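Local coordinates for NIPSNAP domain-containing protein (Burkholderia xenovorans, PDB 5KAK), which is of unknown function but belongs to the NipSnap family and packs through strands and loops against further copies of itself, at the interface of chains A and B and the interface of chains A and C. Residues are numbered along the deposited sequence; one frame, centred on the assembly and turned at random. Chains: chain A/B/C, Uncharacterized protein.

Contact 1: the interface of chains A and B. Residues chain A 20-21, 57; chain B 88, 93, 96-97, 99.
Three carboxamides, those of A:Asn21, B:Gln93 and A:Asn57, are the flat groups of this loop-against-strand patch between two copies of the NIPSNAP-like protein. The side chains of A:Asn21 and B:Gln93 slide past each other in opposite directions, their amide planes 54° apart. A:Asn21 ND2 donates within its own amide plane to B:Gln93 OE1 at 2.9 Å, arriving almost along the C=O axis. The other end of the glutamine amide, B:Gln93 NE2, donates close to its own plane to the backbone carbonyl A:Pro20 O, also at 2.9 Å, from above that carbonyl's plane. Both ends of the glutamine amide are thus engaged, which should fix its rotation; CG anti to the backbone N (chi1 175°) and a bend at chi2 bring it there.

The puckered ring of A:Pro20 slides alongside B:Leu96, its CG 3.6 Å from B:Leu96 CB, while its CB lies 3.8 Å from B:Gln93 NE2. Within chain A, A:Asn57 OD1 accepts the backbone N-H of A:Asn21 at 2.7 Å from above the carbonyl plane, a second-shell bond that probably steadies the turn. The other end of that carboxamide faces chain B: A:Asn57 ND2 points at B:Met99 SD in a weak hydrogen bond and shares a water with the backbone N of B:Met99. The patch fastens the loops after strand 10-18 and before strand 58-65 to another copy's 3-10 turn and final strand, and probably helps to hold neighbouring subunits together in the crystallised assembly.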
# COMPACT_ATOMS: atom_id res chain seq x y z
N PRO A 20 -3.29 -1.54 -18.70
CA PRO A 20 -3.76 -2.92 -18.80
C PRO A 20 -3.50 -3.51 -20.18
O PRO A 20 -3.77 -2.88 -21.21
CB PRO A 20 -5.26 -2.81 -18.51
CG PRO A 20 -5.36 -1.62 -17.61
CD PRO A 20 -4.31 -0.65 -18.10
N ASN A 21 -2.95 -4.72 -20.18
CA ASN A 21 -2.63 -5.49 -21.39
C ASN A 21 -1.57 -4.83 -22.25
O ASN A 21 -1.41 -5.19 -23.41
CB ASN A 21 -3.89 -5.74 -22.21
CG ASN A 21 -4.88 -6.62 -21.48
OD1 ASN A 21 -4.48 -7.61 -20.88
ND2 ASN A 21 -6.15 -6.24 -21.48
N ASN A 57 0.42 -6.77 -15.73
CA ASN A 57 0.81 -5.61 -16.55
C ASN A 57 2.03 -4.91 -15.95
O ASN A 57 2.02 -3.71 -15.69
CB ASN A 57 -0.35 -4.63 -16.72
CG ASN A 57 -1.66 -5.33 -17.01
OD1 ASN A 57 -1.82 -5.92 -18.08
ND2 ASN A 57 -2.60 -5.27 -16.06
N VAL B 88 -12.44 -8.33 -25.60
CA VAL B 88 -11.74 -7.63 -24.53
C VAL B 88 -11.37 -6.22 -24.97
O VAL B 88 -11.56 -5.24 -24.24
CB VAL B 88 -10.50 -8.42 -24.10
CG1 VAL B 88 -9.68 -7.63 -23.08
CG2 VAL B 88 -10.91 -9.77 -23.52
N GLN B 93 -11.33 -3.63 -22.10
CA GLN B 93 -10.12 -2.82 -21.99
C GLN B 93 -10.37 -1.40 -21.50
O GLN B 93 -9.62 -0.93 -20.63
CB GLN B 93 -9.40 -2.80 -23.35
CG GLN B 93 -8.19 -1.89 -23.40
CD GLN B 93 -7.06 -2.43 -22.56
OE1 GLN B 93 -6.91 -3.64 -22.42
NE2 GLN B 93 -6.26 -1.54 -21.99
N LEU B 96 -10.61 -1.15 -17.52
CA LEU B 96 -9.61 -1.70 -16.62
C LEU B 96 -8.68 -0.61 -16.11
O LEU B 96 -8.25 0.27 -16.87
CB LEU B 96 -8.78 -2.77 -17.34
CG LEU B 96 -9.48 -4.05 -17.77
CD1 LEU B 96 -8.63 -4.78 -18.77
CD2 LEU B 96 -9.73 -4.90 -16.54
N VAL B 97 -8.31 -0.71 -14.83
CA VAL B 97 -7.31 0.17 -14.22
C VAL B 97 -6.11 -0.62 -13.71
O VAL B 97 -4.96 -0.26 -13.98
CB VAL B 97 -7.92 1.03 -13.10
CG1 VAL B 97 -6.84 1.83 -12.39
CG2 VAL B 97 -9.00 1.95 -13.65
N MET B 99 -4.75 -4.84 -12.54
CA MET B 99 -5.01 -6.27 -12.58
C MET B 99 -3.93 -6.95 -11.76
O MET B 99 -2.76 -6.59 -11.85
CB MET B 99 -5.02 -6.81 -14.01
CG MET B 99 -6.10 -6.21 -14.90
SD MET B 99 -5.70 -6.46 -16.63
CE MET B 99 -5.99 -8.22 -16.72
O HOH W 1 -2.24 -3.73 -13.67

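Contact 2: the interface of chains A and C. Residues chain A 13, 102-104; chain C 15, 50-53, 55, 58, 60.
A:Lys102, A:Ile103 and A:Leu104, consecutive in strand 98-106, bury most of the surface here; in the deposited assembly their strand pairs antiparallel with the end of strand 45-51 and C:Ile53 of chain C. A:Ile103 provides the backbone register. Its N-H donates to C:Ile53 O at 3.0 Å, in the carbonyl plane and on a lone pair, while its own carbonyl O accepts the N-H of C:Asp52, a poorly ordered residue, at 2.9 Å, nearly straight at 167°. The isoleucine side chains meet at their branch points, A:Ile103 CB lying 4.0 Å from C:Ile53 CB.

A:Lys102 leaves the strand with CG anti to the carbonyl carbon (chi1 -43°) and then runs extended, so its methylenes cross C:Pro55 at about a right angle, CE 3.8 Å from C:Pro55 CG. This apolar support may help direct the amine towards C:Gln58, whose chain, also extended, comes across it. A:Leu104 turns one branch to chain C: its CD2 sits 3.6 Å from C:Thr51 CG2 and, a little farther off, also meets C:Val60 CG2.

The threonine is held from within chain C. With OG1 in the crowded place between backbone N and carbonyl carbon (chi1 47°), the hydroxyl donates to C:Pro55 O at 2.6 Å, tying together the strand end and the loop that receive chain A. At the tip of the lysine, A:Lys102 NZ donates to the amide oxygen C:Gln58 OE1 at 2.7 Å, in the carbonyl plane and on a lone pair.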
# COMPACT_ATOMS: atom_id res chain seq x y z
N GLU A 13 17.27 -2.95 -10.06
CA GLU A 13 16.02 -3.54 -10.50
C GLU A 13 15.04 -2.42 -10.79
O GLU A 13 14.75 -1.61 -9.91
CB GLU A 13 15.43 -4.48 -9.45
CG GLU A 13 14.12 -5.14 -9.95
CD GLU A 13 13.63 -6.23 -9.01
OE1 GLU A 13 13.76 -6.06 -7.79
OE2 GLU A 13 13.17 -7.27 -9.51
N LYS A 102 15.11 0.00 -7.45
CA LYS A 102 15.82 -0.42 -6.25
C LYS A 102 17.27 -0.67 -6.63
O LYS A 102 17.55 -1.11 -7.75
CB LYS A 102 15.30 -1.73 -5.64
CG LYS A 102 13.81 -1.93 -5.56
CD LYS A 102 13.55 -3.37 -5.08
CE LYS A 102 12.08 -3.58 -4.74
NZ LYS A 102 11.83 -5.01 -4.38
N ILE A 103 18.17 -0.47 -5.67
CA ILE A 103 19.56 -0.85 -5.83
C ILE A 103 19.79 -2.09 -4.98
O ILE A 103 19.57 -2.07 -3.76
CB ILE A 103 20.52 0.29 -5.46
CG1 ILE A 103 20.38 1.45 -6.44
CG2 ILE A 103 21.96 -0.21 -5.45
CD1 ILE A 103 20.64 1.08 -7.89
N LEU A 104 20.21 -3.18 -5.65
CA LEU A 104 20.43 -4.49 -5.06
C LEU A 104 21.91 -4.82 -4.98
O LEU A 104 22.65 -4.60 -5.94
CB LEU A 104 19.74 -5.57 -5.89
CG LEU A 104 18.24 -5.37 -6.11
CD1 LEU A 104 17.72 -6.52 -6.92
CD2 LEU A 104 17.49 -5.24 -4.78
N ILE C 15 10.59 -12.22 -2.77
CA ILE C 15 10.92 -10.96 -2.12
C ILE C 15 10.58 -11.11 -0.63
O ILE C 15 9.41 -11.31 -0.28
CB ILE C 15 10.15 -9.80 -2.75
CG1 ILE C 15 10.46 -9.75 -4.25
CG2 ILE C 15 10.45 -8.48 -1.99
CD1 ILE C 15 9.52 -8.90 -5.07
N TYR C 50 20.48 -8.32 -1.54
CA TYR C 50 19.80 -7.56 -0.50
C TYR C 50 19.76 -6.09 -0.94
O TYR C 50 20.54 -5.65 -1.77
CB TYR C 50 20.47 -7.73 0.89
CG TYR C 50 21.89 -7.18 0.99
CD1 TYR C 50 22.98 -7.94 0.60
CD2 TYR C 50 22.13 -5.90 1.49
CE1 TYR C 50 24.27 -7.44 0.67
CE2 TYR C 50 23.42 -5.40 1.58
CZ TYR C 50 24.48 -6.18 1.17
OH TYR C 50 25.78 -5.69 1.25
N THR C 51 18.78 -5.36 -0.42
CA THR C 51 18.57 -3.98 -0.86
C THR C 51 19.50 -3.01 -0.15
O THR C 51 19.71 -3.09 1.06
CB THR C 51 17.12 -3.55 -0.64
OG1 THR C 51 16.71 -3.90 0.69
CG2 THR C 51 16.20 -4.20 -1.63
N ASP C 52 20.07 -2.09 -0.93
CA ASP C 52 20.79 -0.93 -0.41
C ASP C 52 20.00 0.36 -0.53
O ASP C 52 20.16 1.24 0.31
CB ASP C 52 22.13 -0.75 -1.13
CG ASP C 52 22.95 0.41 -0.56
OD1 ASP C 52 23.16 0.45 0.68
OD2 ASP C 52 23.36 1.31 -1.33
N ILE C 53 19.18 0.51 -1.56
CA ILE C 53 18.36 1.71 -1.70
C ILE C 53 16.97 1.28 -2.17
O ILE C 53 16.85 0.51 -3.13
CB ILE C 53 18.97 2.73 -2.68
CG1 ILE C 53 20.39 3.10 -2.26
CG2 ILE C 53 18.13 3.98 -2.71
CD1 ILE C 53 21.03 4.15 -3.15
N PRO C 55 13.22 -0.22 -0.58
CA PRO C 55 12.75 -0.88 0.65
C PRO C 55 13.92 -1.61 1.31
O PRO C 55 14.43 -2.58 0.76
CB PRO C 55 11.69 -1.86 0.14
CG PRO C 55 12.10 -2.16 -1.24
CD PRO C 55 12.75 -0.92 -1.79
N GLN C 58 15.55 -6.10 2.93
CA GLN C 58 14.81 -6.90 1.97
C GLN C 58 15.80 -7.73 1.18
O GLN C 58 16.85 -7.23 0.78
CB GLN C 58 13.98 -6.02 1.01
CG GLN C 58 12.99 -6.74 0.16
CD GLN C 58 12.28 -5.84 -0.83
OE1 GLN C 58 12.81 -5.53 -1.90
NE2 GLN C 58 11.06 -5.43 -0.49
N VAL C 60 16.04 -10.21 -2.27
CA VAL C 60 15.39 -10.48 -3.54
C VAL C 60 16.17 -11.60 -4.19
O VAL C 60 17.39 -11.49 -4.35
CB VAL C 60 15.39 -9.23 -4.43
CG1 VAL C 60 14.76 -9.52 -5.78
CG2 VAL C 60 14.67 -8.07 -3.75

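About 28 Å separates the C-alpha centres of contact 1 and contact 2, and chain A takes part in both with different segments: loop residues in the first, strands in the second. The final strand nevertheless serves both, since chain B offers its copy at contact 1 and chain A its own at contact 2. Contact 2 belongs to a two-fold interface and so recurs with the chains exchanged, whereas the interface containing contact 1 is not an exact two-fold. One subunit can therefore engage two neighbours at once, which fits the eight-copy deposited assembly, although the structure alone does not establish that oligomer in solution.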